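Local coordinates for protein AtxE2 (PDB 5TXE) that hydrolyses the isopeptide bond of the threaded lasso peptides astexin-2 and astexin-3, opening them into linear peptides, at residues Trp116-Asn121 / Arg222-Ile227; His468-Glu473 / Arg496-His501. The protein carries 1 engineered substitution. All coordinates share one frame; numbering follows the deposited sequence.

Contact 1 of 2, residues Trp116-Asn121 / Arg222-Ile227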
loop_
_atom_site.group_PDB
_atom_site.type_symbol
_atom_site.label_atom_id
_atom_site.label_comp_id
_atom_site.label_asym_id
_atom_site.label_seq_id
_atom_site.Cartn_x
_atom_site.Cartn_y
_atom_site.Cartn_z
ATOM N N TRP A 116 -3.872 18.147 2.464
ATOM C CA TRP A 116 -3.711 19.394 1.730
ATOM C C TRP A 116 -4.601 20.498 2.192
ATOM O O TRP A 116 -4.850 21.452 1.438
ATOM C CB TRP A 116 -3.986 19.174 0.262
ATOM C CG TRP A 116 -3.265 17.971 -0.343
ATOM C CD1 TRP A 116 -3.808 16.810 -0.715
ATOM C CD2 TRP A 116 -1.881 17.905 -0.698
ATOM N NE1 TRP A 116 -2.847 15.986 -1.279
ATOM C CE2 TRP A 116 -1.652 16.646 -1.273
ATOM C CE3 TRP A 116 -0.812 18.780 -0.556
ATOM C CZ2 TRP A 116 -0.385 16.252 -1.719
ATOM C CZ3 TRP A 116 0.421 18.400 -0.999
ATOM C CH2 TRP A 116 0.638 17.146 -1.572
ATOM N N GLY A 117 -5.152 20.358 3.389
ATOM C CA GLY A 117 -6.159 21.300 3.841
ATOM C C GLY A 117 -7.586 20.963 3.476
ATOM O O GLY A 117 -8.531 21.700 3.873
ATOM N N TYR A 118 -7.783 19.833 2.801
ATOM C CA TYR A 118 -9.110 19.284 2.604
ATOM C C TYR A 118 -9.480 18.362 3.770
ATOM O O TYR A 118 -8.660 17.584 4.259
ATOM C CB TYR A 118 -9.197 18.486 1.292
ATOM C CG TYR A 118 -8.915 19.341 0.084
ATOM C CD1 TYR A 118 -9.685 20.477 -0.191
ATOM C CD2 TYR A 118 -7.874 19.044 -0.764
ATOM C CE1 TYR A 118 -9.438 21.270 -1.280
ATOM C CE2 TYR A 118 -7.643 19.824 -1.879
ATOM C CZ TYR A 118 -8.419 20.960 -2.122
ATOM O OH TYR A 118 -8.193 21.797 -3.210
ATOM N N ALA A 119 -10.742 18.403 4.164
ATOM C CA ALA A 119 -11.232 17.510 5.218
ATOM C C ALA A 119 -11.265 16.028 4.814
ATOM O O ALA A 119 -11.144 15.127 5.654
ATOM C CB ALA A 119 -12.608 17.959 5.680
ATOM N N ARG A 120 -11.378 15.776 3.517
ATOM C CA ARG A 120 -11.338 14.438 3.013
ATOM C C ARG A 120 -10.764 14.390 1.608
ATOM O O ARG A 120 -11.405 14.790 0.706
ATOM C CB ARG A 120 -12.746 13.879 2.956
ATOM C CG ARG A 120 -12.738 12.409 2.600
ATOM C CD ARG A 120 -14.034 11.749 2.947
ATOM N NE ARG A 120 -14.989 11.979 1.873
ATOM C CZ ARG A 120 -16.293 11.726 1.991
ATOM N NH1 ARG A 120 -16.791 11.249 3.143
ATOM N NH2 ARG A 120 -17.102 11.954 0.961
ATOM N N ASN A 121 -9.544 13.898 1.437
ATOM C CA ASN A 121 -8.912 13.883 0.139
ATOM C C ASN A 121 -9.625 12.813 -0.714
ATOM O O ASN A 121 -10.348 11.989 -0.186
ATOM C CB ASN A 121 -7.413 13.572 0.321
ATOM C CG ASN A 121 -6.558 13.902 -0.912
ATOM O OD1 ASN A 121 -6.906 14.768 -1.724
ATOM N ND2 ASN A 121 -5.423 13.189 -1.056
ATOM N N ARG A 222 -14.531 21.072 -2.696
ATOM C CA ARG A 222 -14.364 20.173 -1.561
ATOM C C ARG A 222 -14.516 20.953 -0.262
ATOM O O ARG A 222 -14.325 22.185 -0.219
ATOM C CB ARG A 222 -12.965 19.551 -1.615
ATOM C CG ARG A 222 -12.725 18.919 -2.954
ATOM C CD ARG A 222 -12.140 17.509 -3.153
ATOM N NE ARG A 222 -10.719 17.359 -2.854
ATOM C CZ ARG A 222 -9.864 16.459 -3.387
ATOM N NH1 ARG A 222 -10.167 15.620 -4.387
ATOM N NH2 ARG A 222 -8.620 16.438 -2.919
ATOM N N VAL A 223 -14.795 20.229 0.801
ATOM C CA VAL A 223 -14.877 20.787 2.111
ATOM C C VAL A 223 -13.460 21.007 2.616
ATOM O O VAL A 223 -12.633 20.081 2.624
ATOM C CB VAL A 223 -15.554 19.793 3.081
ATOM C CG1 VAL A 223 -15.486 20.299 4.509
ATOM C CG2 VAL A 223 -17.006 19.498 2.647
ATOM N N LEU A 224 -13.197 22.212 3.093
ATOM C CA LEU A 224 -11.895 22.580 3.704
ATOM C C LEU A 224 -11.882 22.284 5.202
ATOM O O LEU A 224 -12.871 22.500 5.896
ATOM C CB LEU A 224 -11.654 24.075 3.523
ATOM C CG LEU A 224 -11.661 24.515 2.049
ATOM C CD1 LEU A 224 -11.593 26.055 1.931
ATOM C CD2 LEU A 224 -10.512 23.857 1.285
ATOM N N GLU A 225 -10.733 21.872 5.708
ATOM C CA GLU A 225 -10.451 21.973 7.144
ATOM C C GLU A 225 -10.620 23.430 7.610
ATOM O O GLU A 225 -10.422 24.328 6.816
ATOM C CB GLU A 225 -9.024 21.495 7.380
ATOM C CG GLU A 225 -8.871 19.987 7.288
ATOM C CD GLU A 225 -9.668 19.268 8.375
ATOM O OE1 GLU A 225 -10.130 19.914 9.358
ATOM O OE2 GLU A 225 -9.825 18.040 8.272
ATOM N N PRO A 226 -10.942 23.716 8.876
ATOM C CA PRO A 226 -10.991 22.737 9.969
ATOM C C PRO A 226 -12.395 22.189 10.079
ATOM O O PRO A 226 -13.362 22.943 9.994
ATOM C CB PRO A 226 -10.687 23.602 11.210
ATOM C CG PRO A 226 -11.313 24.939 10.874
ATOM C CD PRO A 226 -11.192 25.102 9.351
ATOM N N ILE A 227 -12.509 20.899 10.279
ATOM C CA ILE A 227 -13.788 20.311 10.592
ATOM C C ILE A 227 -13.547 19.471 11.846
ATOM O O ILE A 227 -12.705 18.586 11.841
ATOM C CB ILE A 227 -14.247 19.328 9.494
ATOM C CG1 ILE A 227 -14.567 20.037 8.193
ATOM C CG2 ILE A 227 -15.461 18.527 9.951
ATOM C CD1 ILE A 227 -15.701 21.051 8.237
HETATM O O HOH W 1 -12.724 17.498 1.733
#

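Contact 2 of 2, residues His468-Glu473 / Arg496-His501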
loop_
_atom_site.group_PDB
_atom_site.type_symbol
_atom_site.label_atom_id
_atom_site.label_comp_id
_atom_site.label_asym_id
_atom_site.label_seq_id
_atom_site.Cartn_x
_atom_site.Cartn_y
_atom_site.Cartn_z
ATOM N N HIS A 468 12.289 -3.659 -6.089
ATOM C CA HIS A 468 12.122 -2.964 -4.859
ATOM C C HIS A 468 12.916 -1.711 -4.965
ATOM O O HIS A 468 14.115 -1.708 -4.901
ATOM C CB HIS A 468 12.588 -3.769 -3.680
ATOM C CG HIS A 468 12.212 -3.138 -2.397
ATOM N ND1 HIS A 468 11.022 -3.437 -1.755
ATOM C CD2 HIS A 468 12.811 -2.163 -1.666
ATOM C CE1 HIS A 468 10.911 -2.684 -0.670
ATOM N NE2 HIS A 468 11.990 -1.914 -0.582
ATOM N N SER A 469 12.233 -0.620 -5.128
ATOM C CA SER A 469 12.901 0.618 -5.371
ATOM C C SER A 469 13.936 0.931 -4.276
ATOM O O SER A 469 13.637 0.824 -3.098
ATOM C CB SER A 469 11.868 1.733 -5.398
ATOM O OG SER A 469 12.473 2.827 -6.035
ATOM N N PRO A 470 15.131 1.400 -4.661
ATOM C CA PRO A 470 16.115 1.610 -3.621
ATOM C C PRO A 470 16.007 2.960 -2.926
ATOM O O PRO A 470 15.315 3.885 -3.399
ATOM C CB PRO A 470 17.425 1.545 -4.408
ATOM C CG PRO A 470 17.072 2.204 -5.688
ATOM C CD PRO A 470 15.692 1.672 -5.991
ATOM N N ARG A 471 16.746 3.064 -1.828
ATOM C CA ARG A 471 16.974 4.329 -1.144
ATOM C C ARG A 471 17.585 5.406 -2.038
ATOM O O ARG A 471 18.378 5.112 -2.971
ATOM C CB ARG A 471 17.845 4.104 0.098
ATOM C CG ARG A 471 17.036 3.504 1.245
ATOM C CD ARG A 471 17.792 3.504 2.564
ATOM N NE ARG A 471 18.173 4.844 3.033
ATOM C CZ ARG A 471 19.012 5.087 4.042
ATOM N NH1 ARG A 471 19.556 4.085 4.725
ATOM N NH2 ARG A 471 19.318 6.337 4.374
ATOM N N SER A 472 17.175 6.653 -1.793
ATOM C CA SER A 472 17.739 7.745 -2.561
ATOM C C SER A 472 19.055 8.205 -1.902
ATOM O O SER A 472 19.247 7.993 -0.715
ATOM C CB SER A 472 16.796 8.928 -2.602
ATOM O OG SER A 472 16.634 9.448 -1.304
ATOM N N GLU A 473 19.907 8.864 -2.673
ATOM C CA GLU A 473 21.123 9.511 -2.130
ATOM C C GLU A 473 20.753 10.513 -1.028
ATOM O O GLU A 473 21.394 10.566 0.015
ATOM C CB GLU A 473 21.889 10.213 -3.258
ATOM C CG GLU A 473 22.354 9.234 -4.360
ATOM C CD GLU A 473 22.991 9.877 -5.603
ATOM O OE1 GLU A 473 23.995 10.601 -5.426
ATOM O OE2 GLU A 473 22.507 9.639 -6.758
ATOM N N ARG A 496 15.181 10.164 -9.861
ATOM C CA ARG A 496 14.592 9.393 -10.887
ATOM C C ARG A 496 15.645 8.758 -11.709
ATOM O O ARG A 496 15.472 7.613 -12.175
ATOM C CB ARG A 496 13.747 10.273 -11.807
ATOM C CG ARG A 496 12.465 9.631 -12.213
ATOM C CD ARG A 496 11.604 9.798 -10.988
ATOM N NE ARG A 496 10.917 8.641 -10.647
ATOM C CZ ARG A 496 10.116 8.549 -9.606
ATOM N NH1 ARG A 496 9.911 9.573 -8.813
ATOM N NH2 ARG A 496 9.488 7.417 -9.399
ATOM N N TRP A 497 16.748 9.489 -11.956
ATOM C CA TRP A 497 17.911 8.845 -12.639
ATOM C C TRP A 497 18.515 7.690 -11.834
ATOM O O TRP A 497 18.921 6.688 -12.379
ATOM C CB TRP A 497 19.005 9.850 -12.917
ATOM C CG TRP A 497 18.785 10.677 -14.106
ATOM C CD1 TRP A 497 18.509 12.048 -14.163
ATOM C CD2 TRP A 497 18.897 10.230 -15.440
ATOM N NE1 TRP A 497 18.437 12.439 -15.479
ATOM C CE2 TRP A 497 18.670 11.338 -16.276
ATOM C CE3 TRP A 497 19.159 8.987 -16.014
ATOM C CZ2 TRP A 497 18.689 11.234 -17.638
ATOM C CZ3 TRP A 497 19.187 8.892 -17.374
ATOM C CH2 TRP A 497 18.953 10.001 -18.177
ATOM N N ASN A 498 18.614 7.843 -10.526
ATOM C CA ASN A 498 19.133 6.734 -9.687
ATOM C C ASN A 498 18.237 5.503 -9.817
ATOM O O ASN A 498 18.707 4.331 -9.860
ATOM C CB ASN A 498 19.169 7.177 -8.220
ATOM C CG ASN A 498 19.547 6.032 -7.242
ATOM O OD1 ASN A 498 20.530 5.296 -7.443
ATOM N ND2 ASN A 498 18.753 5.899 -6.163
ATOM N N ILE A 499 16.926 5.747 -9.838
ATOM C CA ILE A 499 16.005 4.637 -10.074
ATOM C C ILE A 499 16.199 3.989 -11.439
ATOM O O ILE A 499 16.280 2.759 -11.574
ATOM C CB ILE A 499 14.543 5.070 -9.831
ATOM C CG1 ILE A 499 14.374 5.325 -8.347
ATOM C CG2 ILE A 499 13.584 3.954 -10.264
ATOM C CD1 ILE A 499 13.205 6.203 -8.016
ATOM N N LEU A 500 16.250 4.807 -12.466
ATOM C CA LEU A 500 16.362 4.252 -13.816
ATOM C C LEU A 500 17.689 3.499 -13.989
ATOM O O LEU A 500 17.733 2.397 -14.578
ATOM C CB LEU A 500 16.270 5.342 -14.833
ATOM C CG LEU A 500 16.464 4.915 -16.275
ATOM C CD1 LEU A 500 15.427 3.936 -16.728
ATOM C CD2 LEU A 500 16.407 6.114 -17.171
ATOM N N HIS A 501 18.761 4.079 -13.452
ATOM C CA HIS A 501 20.071 3.421 -13.541
ATOM C C HIS A 501 20.068 2.145 -12.778
ATOM O O HIS A 501 20.699 1.176 -13.196
ATOM C CB HIS A 501 21.164 4.314 -12.995
ATOM C CG HIS A 501 21.535 5.477 -13.865
ATOM N ND1 HIS A 501 21.605 5.410 -15.241
ATOM C CD2 HIS A 501 21.916 6.729 -13.534
ATOM C CE1 HIS A 501 21.996 6.574 -15.722
ATOM N NE2 HIS A 501 22.185 7.394 -14.707
#

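Contact 1 of 2, residues Trp116-Asn121 / Arg222-Ile227
Tyr118 holds CG anti to its carbonyl carbon (chi1 -61°), and Arg222 does the same before its chain bends at chi2 and chi3, which swings the guanidinium over the phenol. The two loops are stitched by an isolated beta bridge between Tyr118 and Leu224, with the bond pattern of an antiparallel non-hydrogen-bonded pair but no strands. On one flank Glu225 N donates to Gly117 O at 2.9 Å; on the other Ala119 N donates to Val223 O at 3.0 Å in a nearly straight bond. The ring and guanidinium make a cation-pi contact, Arg222 CZ lying 4.5 Å from the centroid of the Tyr118 ring. Their planes stand 79° apart, so the guanidinium meets the ring edge-on, with NE over the ring centre and without a polar partner. Leu224 CD2 runs alongside the same ring, 3.8 Å from Tyr118 CD1, while Tyr118 OH bonds to Glu211 O. An alanine at Tyr118 removes the ring under Arg222 and the hydroxyl bonded to Glu211 O, which would probably leave both partners less well positioned. Farther along, Ala119 CB packs against Val223 CG1 and Ile227 CG1. The same loop meets the bound peptide: Trp116, important for activity, stacks on one of its aromatic side chains, and Asn121 ND2 bonds to its backbone. A water clips the loops together, accepting from Arg120 N at 2.8 Å and donating to Val223 O at 2.7 Å.

Contact 2 of 2, residues His468-Glu473 / Arg496-His501
Asn498 provides the one hydrogen bond between loop residues 468-473 and helix residues 496-501: its ND2 donates to Arg471 O at 3.3 Å, a weak bond with 130° at the hydrogen. CG of Asn498 is anti to the backbone N (chi1 173°), which sends the amide out from the helix toward the loop. There its nitrogen also meets Pro470 tip to tip, 4.1 Å from CG of the proline ring. One residue earlier in the loop, Ser469 lays its hydroxyl beside an aliphatic branch, OG coming 3.9 Å from Ile499 CG1. The touch is therefore light, a loop brushing a helix flank.

In the next shell, Ile499 CD1 lies over one face of the Arg496 guanidinium, 4.0 Å above its plane. That guanidinium is held by a salt bridge to Asp528 and a hydrogen bond to Thr532, tying this part of the helix to the one that follows the nucleophile position, where an engineered Ala527 stands. On the loop side, Ser472 OG bonds to Glu489, Arg471 NE to Ser475, and the backbone of Ser469 pairs with that of Tyr438, the residue that stabilizes the alkoxide intermediate. The contact thus sets the loop leaving strand 463-467 of the alpha/beta-hydrolase sheet against helix 494-512, with helix 482-490 covering Ser472 and helix 528-539 packed on Arg496 and Ile499.

Overall arrangement
Contact 1 closes before contact 2 opens along the chain. Their centres lie 33 Å apart and their nearest atoms about 14 Å. Contact 1 joins the loop between strands 100-104 and 133-134 to the one running from helix 190-202 to strand 230-235, in an N-terminal region whose four-stranded antiparallel sheets are consistent with prolyl oligopeptidase propeller blades; contact 2 lies in the alpha/beta-hydrolase domain. The side chain of Asn121 is about 9 Å from that of His638, the probable charge-relay histidine, and that of Ser469 about 11 Å from that of the engineered Ala527 at the nucleophile position. Contact 1 thus borders the bound lasso peptide; contact 2 lies beside Tyr438, about 4 Å from Ser469 between side chains.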